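Local coordinates for aluminum resistance protein (Clostridium novyi, PDB 3I16) that probably cleaves carbon-sulfur bonds as a pyridoxal-5'-phosphate-dependent lyase of the methionine gamma-lyase family and may take part in aluminium resistance, at residues 41-44 with 45-49; 226-229 with 230-234; 270-273 with 274-278. All coordinates share one frame; numbering follows the deposited sequence.

Interaction 1 (41-44 with 45-49). With EDO (1,2-ethanediol), chain L.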
ATOM      1  N   ARG B  41      19.528 -26.173  -5.296  1.00 13.77           N
ATOM      2  CA  ARG B  41      18.949 -24.839  -5.542  1.00 12.52           C
ATOM      3  C   ARG B  41      18.531 -24.670  -6.990  1.00 12.04           C
ATOM      4  O   ARG B  41      17.457 -24.125  -7.292  1.00 12.29           O
ATOM      5  CB  ARG B  41      19.964 -23.768  -5.134  1.00 11.07           C
ATOM      6  CG  ARG B  41      19.515 -22.324  -5.341  1.00 15.57           C
ATOM      7  CD  ARG B  41      20.655 -21.393  -5.078  1.00 11.01           C
ATOM      8  NE  ARG B  41      21.769 -21.613  -6.003  1.00 16.06           N
ATOM      9  CZ  ARG B  41      22.978 -21.078  -5.881  1.00 11.39           C
ATOM     10  NH1 ARG B  41      23.285 -20.272  -4.863  1.00 15.75           N
ATOM     11  NH2 ARG B  41      23.908 -21.364  -6.780  1.00 18.61           N
ATOM     12  N   GLU B  42      19.372 -25.166  -7.881  1.00 11.14           N
ATOM     13  CA  GLU B  42      19.109 -25.137  -9.300  1.00 12.98           C
ATOM     14  C   GLU B  42      17.791 -25.862  -9.626  1.00 13.65           C
ATOM     15  O   GLU B  42      16.937 -25.333 -10.343  1.00 12.76           O
ATOM     16  CB  GLU B  42      20.266 -25.835 -10.006  1.00 12.22           C
ATOM     17  CG  GLU B  42      20.175 -25.863 -11.483  1.00 15.63           C
ATOM     18  CD  GLU B  42      21.406 -26.495 -12.073  1.00 21.95           C
ATOM     19  OE1 GLU B  42      21.587 -27.723 -11.889  1.00 17.43           O
ATOM     20  OE2 GLU B  42      22.183 -25.754 -12.715  1.00 18.82           O
ATOM     21  N   PHE B  43      17.650 -27.092  -9.128  1.00 13.90           N
ATOM     22  CA  PHE B  43      16.409 -27.851  -9.349  1.00 12.74           C
ATOM     23  C   PHE B  43      15.197 -27.093  -8.798  1.00 14.06           C
ATOM     24  O   PHE B  43      14.145 -26.985  -9.466  1.00 13.04           O
ATOM     25  CB  PHE B  43      16.449 -29.205  -8.664  1.00 14.15           C
ATOM     26  CG  PHE B  43      15.190 -29.994  -8.862  1.00 14.44           C
ATOM     27  CD1 PHE B  43      15.037 -30.814  -9.968  1.00 15.18           C
ATOM     28  CD2 PHE B  43      14.154 -29.882  -7.976  1.00 11.34           C
ATOM     29  CE1 PHE B  43      13.902 -31.518 -10.160  1.00 14.05           C
ATOM     30  CE2 PHE B  43      12.985 -30.582  -8.179  1.00 14.70           C
ATOM     31  CZ  PHE B  43      12.870 -31.409  -9.266  1.00 16.53           C
ATOM     32  N   ASN B  44      15.350 -26.593  -7.569  1.00 13.33           N
ATOM     33  CA  ASN B  44      14.258 -25.892  -6.908  1.00 12.89           C
ATOM     34  C   ASN B  44      13.895 -24.595  -7.614  1.00 12.75           C
ATOM     35  O   ASN B  44      12.750 -24.221  -7.627  1.00 14.11           O
ATOM     36  CB  ASN B  44      14.547 -25.657  -5.408  1.00 12.26           C
ATOM     37  CG  ASN B  44      14.424 -26.946  -4.557  1.00 14.29           C
ATOM     38  OD1 ASN B  44      13.737 -27.896  -4.940  1.00 16.90           O
ATOM     39  ND2 ASN B  44      15.086 -26.968  -3.398  1.00 11.42           N
ATOM     40  N   GLN B  45      14.855 -23.927  -8.230  1.00 12.88           N
ATOM     41  CA  GLN B  45      14.555 -22.711  -8.935  1.00 13.47           C
ATOM     42  C   GLN B  45      13.692 -23.078 -10.146  1.00 12.53           C
ATOM     43  O   GLN B  45      12.729 -22.386 -10.471  1.00 15.68           O
ATOM     44  CB  GLN B  45      15.842 -22.002  -9.402  1.00 13.56           C
ATOM     45  CG  GLN B  45      15.573 -20.671 -10.126  1.00 15.68           C
ATOM     46  CD  GLN B  45      15.119 -19.583  -9.188  1.00 13.80           C
ATOM     47  OE1 GLN B  45      15.938 -18.967  -8.520  1.00 21.32           O
ATOM     48  NE2 GLN B  45      13.819 -19.308  -9.162  1.00  9.48           N
ATOM     49  N   LEU B  46      14.061 -24.156 -10.828  1.00 11.82           N
ATOM     50  CA  LEU B  46      13.324 -24.609 -12.007  1.00 14.00           C
ATOM     51  C   LEU B  46      11.908 -25.077 -11.632  1.00 12.47           C
ATOM     52  O   LEU B  46      10.947 -24.780 -12.336  1.00 10.55           O
ATOM     53  CB  LEU B  46      14.108 -25.712 -12.709  1.00 13.72           C
ATOM     54  CG  LEU B  46      13.505 -26.363 -13.934  1.00 15.18           C
ATOM     55  CD1 LEU B  46      13.154 -25.333 -15.030  1.00 14.83           C
ATOM     56  CD2 LEU B  46      14.483 -27.397 -14.423  1.00  9.71           C
ATOM     57  N   LYS B  47      11.798 -25.768 -10.502  1.00 12.51           N
ATOM     58  CA  LYS B  47      10.504 -26.222  -9.970  1.00 13.91           C
ATOM     59  C   LYS B  47       9.549 -25.037  -9.770  1.00 13.75           C
ATOM     60  O   LYS B  47       8.376 -25.073 -10.193  1.00 12.74           O
ATOM     61  CB  LYS B  47      10.720 -26.968  -8.643  1.00 14.60           C
ATOM     62  CG  LYS B  47       9.443 -27.415  -7.934  1.00 20.95           C
ATOM     63  CD  LYS B  47       9.701 -28.424  -6.811  1.00 20.25           C
ATOM     64  CE  LYS B  47      10.401 -27.863  -5.598  1.00 15.18           C
ATOM     65  NZ  LYS B  47      10.629 -28.935  -4.605  1.00 18.48           N
ATOM     66  N   VAL B  48      10.050 -23.980  -9.148  1.00 14.04           N
ATOM     67  CA  VAL B  48       9.226 -22.787  -8.909  1.00 12.54           C
ATOM     68  C   VAL B  48       8.894 -22.043 -10.210  1.00 13.91           C
ATOM     69  O   VAL B  48       7.746 -21.627 -10.408  1.00 14.05           O
ATOM     70  CB  VAL B  48       9.863 -21.838  -7.861  1.00 14.52           C
ATOM     71  CG1 VAL B  48       9.056 -20.559  -7.731  1.00 12.25           C
ATOM     72  CG2 VAL B  48       9.999 -22.547  -6.485  1.00 12.07           C
ATOM     73  N   LEU B  49       9.870 -21.910 -11.109  1.00 14.14           N
ATOM     74  CA  LEU B  49       9.642 -21.229 -12.393  1.00 11.81           C
ATOM     75  C   LEU B  49       8.549 -21.959 -13.146  1.00 14.33           C
ATOM     76  O   LEU B  49       7.632 -21.346 -13.688  1.00 13.12           O
ATOM     77  CB  LEU B  49      10.891 -21.230 -13.247  1.00  8.62           C
ATOM     78  CG  LEU B  49      10.786 -20.610 -14.660  1.00 13.31           C
ATOM     79  CD1 LEU B  49      10.435 -19.095 -14.645  1.00  7.44           C
ATOM     80  CD2 LEU B  49      12.094 -20.877 -15.431  1.00  9.37           C
TER
HETATM   81  C1  EDO L 429      26.836 -17.073  -1.638  1.00 24.30           C
HETATM   82  O1  EDO L 429      26.109 -15.837  -1.629  1.00 24.35           O
HETATM   83  C2  EDO L 429      26.551 -17.874  -2.900  1.00 29.04           C
HETATM   84  O2  EDO L 429      25.249 -18.492  -2.891  1.00 26.60           O

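Interaction 2 (226-229 with 230-234)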
ATOM      1  N   ASP B 226      15.641 -29.429   0.232  1.00 12.91           N
ATOM      2  CA  ASP B 226      15.836 -30.613  -0.573  1.00 15.11           C
ATOM      3  C   ASP B 226      15.026 -30.370  -1.830  1.00 14.73           C
ATOM      4  O   ASP B 226      14.311 -29.373  -1.923  1.00 14.68           O
ATOM      5  CB  ASP B 226      15.342 -31.855   0.202  1.00 17.04           C
ATOM      6  CG  ASP B 226      15.737 -33.165  -0.453  1.00 19.91           C
ATOM      7  OD1 ASP B 226      16.936 -33.415  -0.623  1.00 31.32           O
ATOM      8  OD2 ASP B 226      14.842 -33.933  -0.822  1.00 26.98           O
ATOM      9  N   THR B 227      15.163 -31.256  -2.810  1.00 14.25           N
ATOM     10  CA  THR B 227      14.414 -31.156  -4.044  1.00 13.19           C
ATOM     11  C   THR B 227      12.982 -31.657  -3.825  1.00 15.71           C
ATOM     12  O   THR B 227      12.103 -31.381  -4.648  1.00 14.16           O
ATOM     13  CB  THR B 227      15.062 -31.949  -5.189  1.00 14.75           C
ATOM     14  OG1 THR B 227      15.188 -33.311  -4.792  1.00 15.63           O
ATOM     15  CG2 THR B 227      16.440 -31.403  -5.507  1.00 12.01           C
ATOM     16  N   LYS B 228      12.767 -32.401  -2.741  1.00 14.76           N
ATOM     17  CA  LYS B 228      11.435 -32.855  -2.345  1.00 16.88           C
ATOM     18  C   LYS B 228      10.942 -32.123  -1.095  1.00 16.13           C
ATOM     19  O   LYS B 228      11.729 -31.617  -0.293  1.00 18.55           O
ATOM     20  CB  LYS B 228      11.441 -34.359  -2.037  1.00 18.76           C
ATOM     21  CG  LYS B 228      11.680 -35.253  -3.232  1.00 18.36           C
ATOM     22  CD  LYS B 228      11.388 -36.710  -2.894  1.00 22.80           C
ATOM     23  CE  LYS B 228      11.422 -37.575  -4.135  1.00 23.62           C
ATOM     24  NZ  LYS B 228      12.732 -37.470  -4.802  1.00 27.65           N
ATOM     25  N   GLU B 229       9.628 -32.095  -0.937  1.00 16.57           N
ATOM     26  CA  GLU B 229       8.980 -31.545   0.257  1.00 15.29           C
ATOM     27  C   GLU B 229       8.185 -32.709   0.888  1.00 16.70           C
ATOM     28  O   GLU B 229       8.063 -33.788   0.288  1.00 15.64           O
ATOM     29  CB  GLU B 229       8.100 -30.366  -0.115  1.00 12.67           C
ATOM     30  CG  GLU B 229       8.892 -29.135  -0.618  1.00 12.21           C
ATOM     31  CD  GLU B 229       9.765 -28.476   0.447  1.00 14.65           C
ATOM     32  OE1 GLU B 229       9.408 -28.532   1.637  1.00 19.02           O
ATOM     33  OE2 GLU B 229      10.803 -27.862   0.082  1.00 17.04           O
ATOM     34  N   PRO B 230       7.649 -32.508   2.102  1.00 17.68           N
ATOM     35  CA  PRO B 230       6.952 -33.634   2.732  1.00 15.48           C
ATOM     36  C   PRO B 230       5.747 -34.122   1.940  1.00 14.83           C
ATOM     37  O   PRO B 230       5.386 -35.290   2.049  1.00 14.62           O
ATOM     38  CB  PRO B 230       6.522 -33.075   4.083  1.00 15.55           C
ATOM     39  CG  PRO B 230       7.516 -32.013   4.374  1.00 18.79           C
ATOM     40  CD  PRO B 230       7.820 -31.383   3.032  1.00 16.42           C
ATOM     41  N   THR B 231       5.151 -33.247   1.137  1.00 13.92           N
ATOM     42  CA  THR B 231       4.007 -33.605   0.312  1.00 13.94           C
ATOM     43  C   THR B 231       4.408 -34.548  -0.843  1.00 13.77           C
ATOM     44  O   THR B 231       3.549 -35.175  -1.447  1.00 16.84           O
ATOM     45  CB  THR B 231       3.325 -32.329  -0.235  1.00 14.29           C
ATOM     46  OG1 THR B 231       4.335 -31.458  -0.761  1.00 13.19           O
ATOM     47  CG2 THR B 231       2.580 -31.586   0.891  1.00  8.96           C
ATOM     48  N   ASP B 232       5.699 -34.632  -1.154  1.00 12.01           N
ATOM     49  CA  ASP B 232       6.207 -35.533  -2.176  1.00 13.40           C
ATOM     50  C   ASP B 232       6.451 -36.918  -1.573  1.00 13.96           C
ATOM     51  O   ASP B 232       6.717 -37.856  -2.318  1.00 16.02           O
ATOM     52  CB  ASP B 232       7.512 -34.993  -2.797  1.00 13.87           C
ATOM     53  CG  ASP B 232       7.315 -33.694  -3.533  1.00 15.54           C
ATOM     54  OD1 ASP B 232       6.436 -33.665  -4.410  1.00 19.00           O
ATOM     55  OD2 ASP B 232       8.019 -32.695  -3.231  1.00 18.83           O
ATOM     56  N   VAL B 233       6.392 -37.056  -0.243  1.00 13.56           N
ATOM     57  CA  VAL B 233       6.583 -38.374   0.384  1.00 13.21           C
ATOM     58  C   VAL B 233       5.374 -38.822   1.223  1.00 16.34           C
ATOM     59  O   VAL B 233       5.523 -39.574   2.201  1.00 16.46           O
ATOM     60  CB  VAL B 233       7.946 -38.488   1.158  1.00 13.69           C
ATOM     61  CG1 VAL B 233       9.113 -38.393   0.157  1.00 10.63           C
ATOM     62  CG2 VAL B 233       8.090 -37.447   2.259  1.00  6.83           C
ATOM     63  N   GLY B 234       4.186 -38.349   0.837  1.00 14.96           N
ATOM     64  CA  GLY B 234       2.928 -38.797   1.442  1.00 14.88           C
ATOM     65  C   GLY B 234       2.223 -37.928   2.478  1.00 13.09           C
ATOM     66  O   GLY B 234       1.215 -38.353   3.019  1.00 14.81           O
TER
HETATM   67  O   HOH W   1       9.772 -32.374  -6.005  1.00 28.96           O

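Interaction 3 (270-273 with 274-278). With EDO (1,2-ethanediol), chain R; EDO (1,2-ethanediol), chain K.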
ATOM      1  N   ARG B 270     -11.672 -22.815   9.433  1.00 10.16           N
ATOM      2  CA  ARG B 270     -11.136 -22.339  10.701  1.00 11.51           C
ATOM      3  C   ARG B 270     -10.484 -20.948  10.503  1.00 10.43           C
ATOM      4  O   ARG B 270     -10.587 -20.103  11.360  1.00 11.63           O
ATOM      5  CB  ARG B 270     -10.122 -23.337  11.272  1.00 11.65           C
ATOM      6  CG  ARG B 270      -9.273 -22.798  12.429  1.00 12.12           C
ATOM      7  CD  ARG B 270     -10.089 -22.458  13.657  1.00 12.99           C
ATOM      8  NE  ARG B 270      -9.295 -21.699  14.613  1.00  9.75           N
ATOM      9  CZ  ARG B 270      -9.445 -21.702  15.936  1.00 11.80           C
ATOM     10  NH1 ARG B 270     -10.353 -22.472  16.561  1.00 15.47           N
ATOM     11  NH2 ARG B 270      -8.657 -20.924  16.652  1.00  8.78           N
ATOM     12  N   LEU B 271      -9.770 -20.740   9.408  1.00 10.36           N
ATOM     13  CA  LEU B 271      -9.171 -19.432   9.142  1.00 12.59           C
ATOM     14  C   LEU B 271     -10.269 -18.357   9.097  1.00 12.18           C
ATOM     15  O   LEU B 271     -10.047 -17.272   9.609  1.00  8.39           O
ATOM     16  CB  LEU B 271      -8.360 -19.416   7.844  1.00 14.03           C
ATOM     17  CG  LEU B 271      -7.817 -18.040   7.411  1.00 13.38           C
ATOM     18  CD1 LEU B 271      -6.812 -17.422   8.408  1.00 12.57           C
ATOM     19  CD2 LEU B 271      -7.197 -18.156   6.017  1.00  7.50           C
ATOM     20  N   THR B 272     -11.424 -18.670   8.479  1.00 10.05           N
ATOM     21  CA  THR B 272     -12.565 -17.771   8.477  1.00 11.05           C
ATOM     22  C   THR B 272     -13.683 -18.496   9.258  1.00 11.94           C
ATOM     23  O   THR B 272     -13.544 -18.715  10.474  1.00 10.42           O
ATOM     24  CB  THR B 272     -12.976 -17.314   7.039  1.00 11.10           C
ATOM     25  OG1 THR B 272     -13.489 -18.429   6.283  1.00  9.96           O
ATOM     26  CG2 THR B 272     -11.774 -16.688   6.324  1.00  7.93           C
ATOM     27  N   VAL B 273     -14.762 -18.873   8.565  1.00 10.55           N
ATOM     28  CA  VAL B 273     -15.865 -19.597   9.152  1.00 11.28           C
ATOM     29  C   VAL B 273     -16.443 -20.612   8.150  1.00 12.22           C
ATOM     30  O   VAL B 273     -16.265 -20.477   6.927  1.00 13.40           O
ATOM     31  CB  VAL B 273     -17.001 -18.651   9.563  1.00 11.24           C
ATOM     32  CG1 VAL B 273     -16.618 -17.796  10.794  1.00  9.54           C
ATOM     33  CG2 VAL B 273     -17.405 -17.776   8.369  1.00 13.16           C
ATOM     34  N   PRO B 274     -17.147 -21.628   8.665  1.00 12.66           N
ATOM     35  CA  PRO B 274     -17.888 -22.539   7.799  1.00 13.13           C
ATOM     36  C   PRO B 274     -18.805 -21.769   6.848  1.00 13.01           C
ATOM     37  O   PRO B 274     -19.465 -20.796   7.259  1.00 12.56           O
ATOM     38  CB  PRO B 274     -18.710 -23.345   8.798  1.00 11.53           C
ATOM     39  CG  PRO B 274     -17.775 -23.472   9.985  1.00 11.54           C
ATOM     40  CD  PRO B 274     -17.066 -22.145  10.048  1.00 11.05           C
ATOM     41  N   GLY B 275     -18.787 -22.171   5.575  1.00 12.54           N
ATOM     42  CA  GLY B 275     -19.622 -21.553   4.560  1.00 13.98           C
ATOM     43  C   GLY B 275     -18.955 -20.421   3.841  1.00 14.99           C
ATOM     44  O   GLY B 275     -19.478 -19.962   2.839  1.00 15.74           O
ATOM     45  N   ILE B 276     -17.826 -19.933   4.366  1.00 16.96           N
ATOM     46  CA  ILE B 276     -17.027 -18.885   3.709  1.00 15.72           C
ATOM     47  C   ILE B 276     -15.674 -19.491   3.276  1.00 15.66           C
ATOM     48  O   ILE B 276     -15.312 -19.467   2.099  1.00 15.52           O
ATOM     49  CB  ILE B 276     -16.763 -17.663   4.628  1.00 14.83           C
ATOM     50  CG1 ILE B 276     -18.081 -17.026   5.130  1.00 18.05           C
ATOM     51  CG2 ILE B 276     -15.873 -16.631   3.910  1.00 13.49           C
ATOM     52  CD1 ILE B 276     -19.054 -16.511   4.050  1.00 20.21           C
ATOM     53  N   GLY B 277     -14.913 -20.013   4.231  1.00 13.59           N
ATOM     54  CA  GLY B 277     -13.617 -20.612   3.923  1.00 14.46           C
ATOM     55  C   GLY B 277     -12.730 -19.601   3.228  1.00 17.55           C
ATOM     56  O   GLY B 277     -12.686 -18.426   3.634  1.00 14.64           O
ATOM     57  N   GLY B 278     -12.086 -20.027   2.139  1.00 17.85           N
ATOM     58  CA  GLY B 278     -11.174 -19.151   1.382  1.00 18.40           C
ATOM     59  C   GLY B 278     -11.786 -18.268   0.305  1.00 20.44           C
ATOM     60  O   GLY B 278     -11.064 -17.540  -0.362  1.00 19.82           O
TER
HETATM   61  C1  EDO R 429     -13.253 -23.944  17.632  1.00 22.52           C
HETATM   62  O1  EDO R 429     -13.312 -22.552  17.290  1.00 21.66           O
HETATM   63  C2  EDO R 429     -13.496 -24.677  16.325  1.00 18.04           C
HETATM   64  O2  EDO R 429     -12.373 -24.443  15.465  1.00 20.22           O
HETATM   65  C1  EDO K 428     -12.223 -20.845  20.553  1.00 18.58           C
HETATM   66  O1  EDO K 428     -13.046 -20.981  19.389  1.00 20.99           O
HETATM   67  C2  EDO K 428     -10.766 -20.605  20.173  1.00 29.21           C
HETATM   68  O2  EDO K 428     -10.166 -21.709  19.483  1.00 15.75           O

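Interaction 1 (41-44 with 45-49)
Within the long helix 17-54, F43 and N44 meet K47 one turn further on, a worked example of how an alpha helix sets side chains three and four residues apart beside each other. The backbone supplies the regular i to i+4 bonds: Q45 N to R41 O at 2.8 Å, L46 N to E42 O, K47 N to F43 O and V48 N to N44 O. Above this frame the K47 chain runs out extended through its first two torsions (chi1 176°), taking CD obliquely past the F43 ring, 4.2 Å from CE2. A bend at chi3 (70°) then turns CE and NZ toward the N44 amide, the two side chains pointing the same way; CE lies 3.4 Å from N44 OD1, and NZ makes only a weak hydrogen bond of 3.3 Å to the same oxygen. Stronger partners for both groups lie on the loop after strand 214-218: K47 NZ bonds T227 O, and N44 ND2 bonds D226 O. Another face of the helix looks to the second subunit, where R41 NE pairs with D412, E42 with K415, and Q45 OE1 with T410, all of that subunit. Since the T227 carbonyl is the stronger of these two partners of NZ, the lysine probably ties the helix to the loop more than it braces N44.

Interaction 2 (226-229 with 230-234)
E229 and D232 hold each other across a single turn of 3-10 helix, 230-232, in the loop that leads from strand 214-218 to strand 237-241. The first residue of that turn, P230, lies beside the E229 side chain and points the same way; its CD is 3.5 Å from E229 OE1, an oxygen that forms a salt bridge with R184 and is also bonded by N219, while the other oxygen, OE2, accepts from F224 N. The proline ring also packs on I196 and I238. T231 follows, bringing OG1 to 4.0 Å from E229 CB while the hydroxyl finds its hydrogen bond at F86 O. D232 is the hub. Its backbone N returns to E229 O at 2.9 Å, standing 53° out of the carbonyl plane. Its side chain reaches back as well: with CG beside the backbone N (chi1 -64°), the carboxylate presents the anti lone pair of OD2 to E229 N, 2.9 Å away in a nearly straight bond of 164°. The other oxygen, OD1, accepts from N87, so the carboxylate is fixed at both ends. V233 N bonds P230 O, and V233 CG1 comes 4.2 Å from K228 CD, the two side chains crossing at about a right angle. Upstream, D226 shapes the approach through an Asx turn, its OD2 accepting from K228 N at 3.2 Å, from above the carboxylate plane.

Interaction 3 (270-273 with 274-278)
T272 reaches G277 with its side chain just where helix 261-271 gives out, and the link from one to the other follows the threonine atom by atom. Its CB sits 3.6 Å from G277 O. From there one branch, CG2, comes within 3.3 Å of the same carbonyl oxygen. The other, OG1, stands between the backbone N and the carbonyl carbon (chi1 67°) and donates to G277 O at 2.8 Å, arriving from the flank of the carbonyl at a C=O...donor angle of 108°; S268 O is a weak further partner. The chain between these ends is folded by V273 O, which accepts two backbone bonds, from I276 N at 3.0 Å and from G277 N at 3.1 Å. The first closes a type II beta turn, with P274 and G275 at its corners, and the positive phi of G275 suits a residue without a side chain. The second bond meets the oxygen nearly head-on. Alongside, V273 CG2 and I276 CG1 touch at a tight 3.4 Å. The third subunit covers this region: R270 NH2 bonds T272 O of that subunit, and the reverse bond forms too. R270 also makes a cation-pi contact with F109 of its own chain. Two ethanediols, probably from the crystallisation liquor, take bonds from R270 NH1 through their O2 atoms. One doubly used carbonyl and one hydroxyl thus hold the turn from within, at a subunit boundary joined by reciprocal arginine-to-carbonyl bonds.

Along the chain the three contacts come in series, all within the part of the chain that belongs to the methionine gamma-lyase family. Interactions 1 and 2 lie 14 Å apart between centres and touch directly: helix 17-54 meets the loop between strands 214-218 and 237-241, which are neighbours in the seven-stranded mixed sheet. Interaction 3, after helix 261-271, stands apart, its centre 33 Å from that of interaction 1 and 28 Å from that of interaction 2. The subunit contacts differ too: residues 41-49 meet the second subunit, 270-278 the third. A helical turn and two loop turns thus serve both to join helix to sheet loop within one chain and to shape two different subunit interfaces.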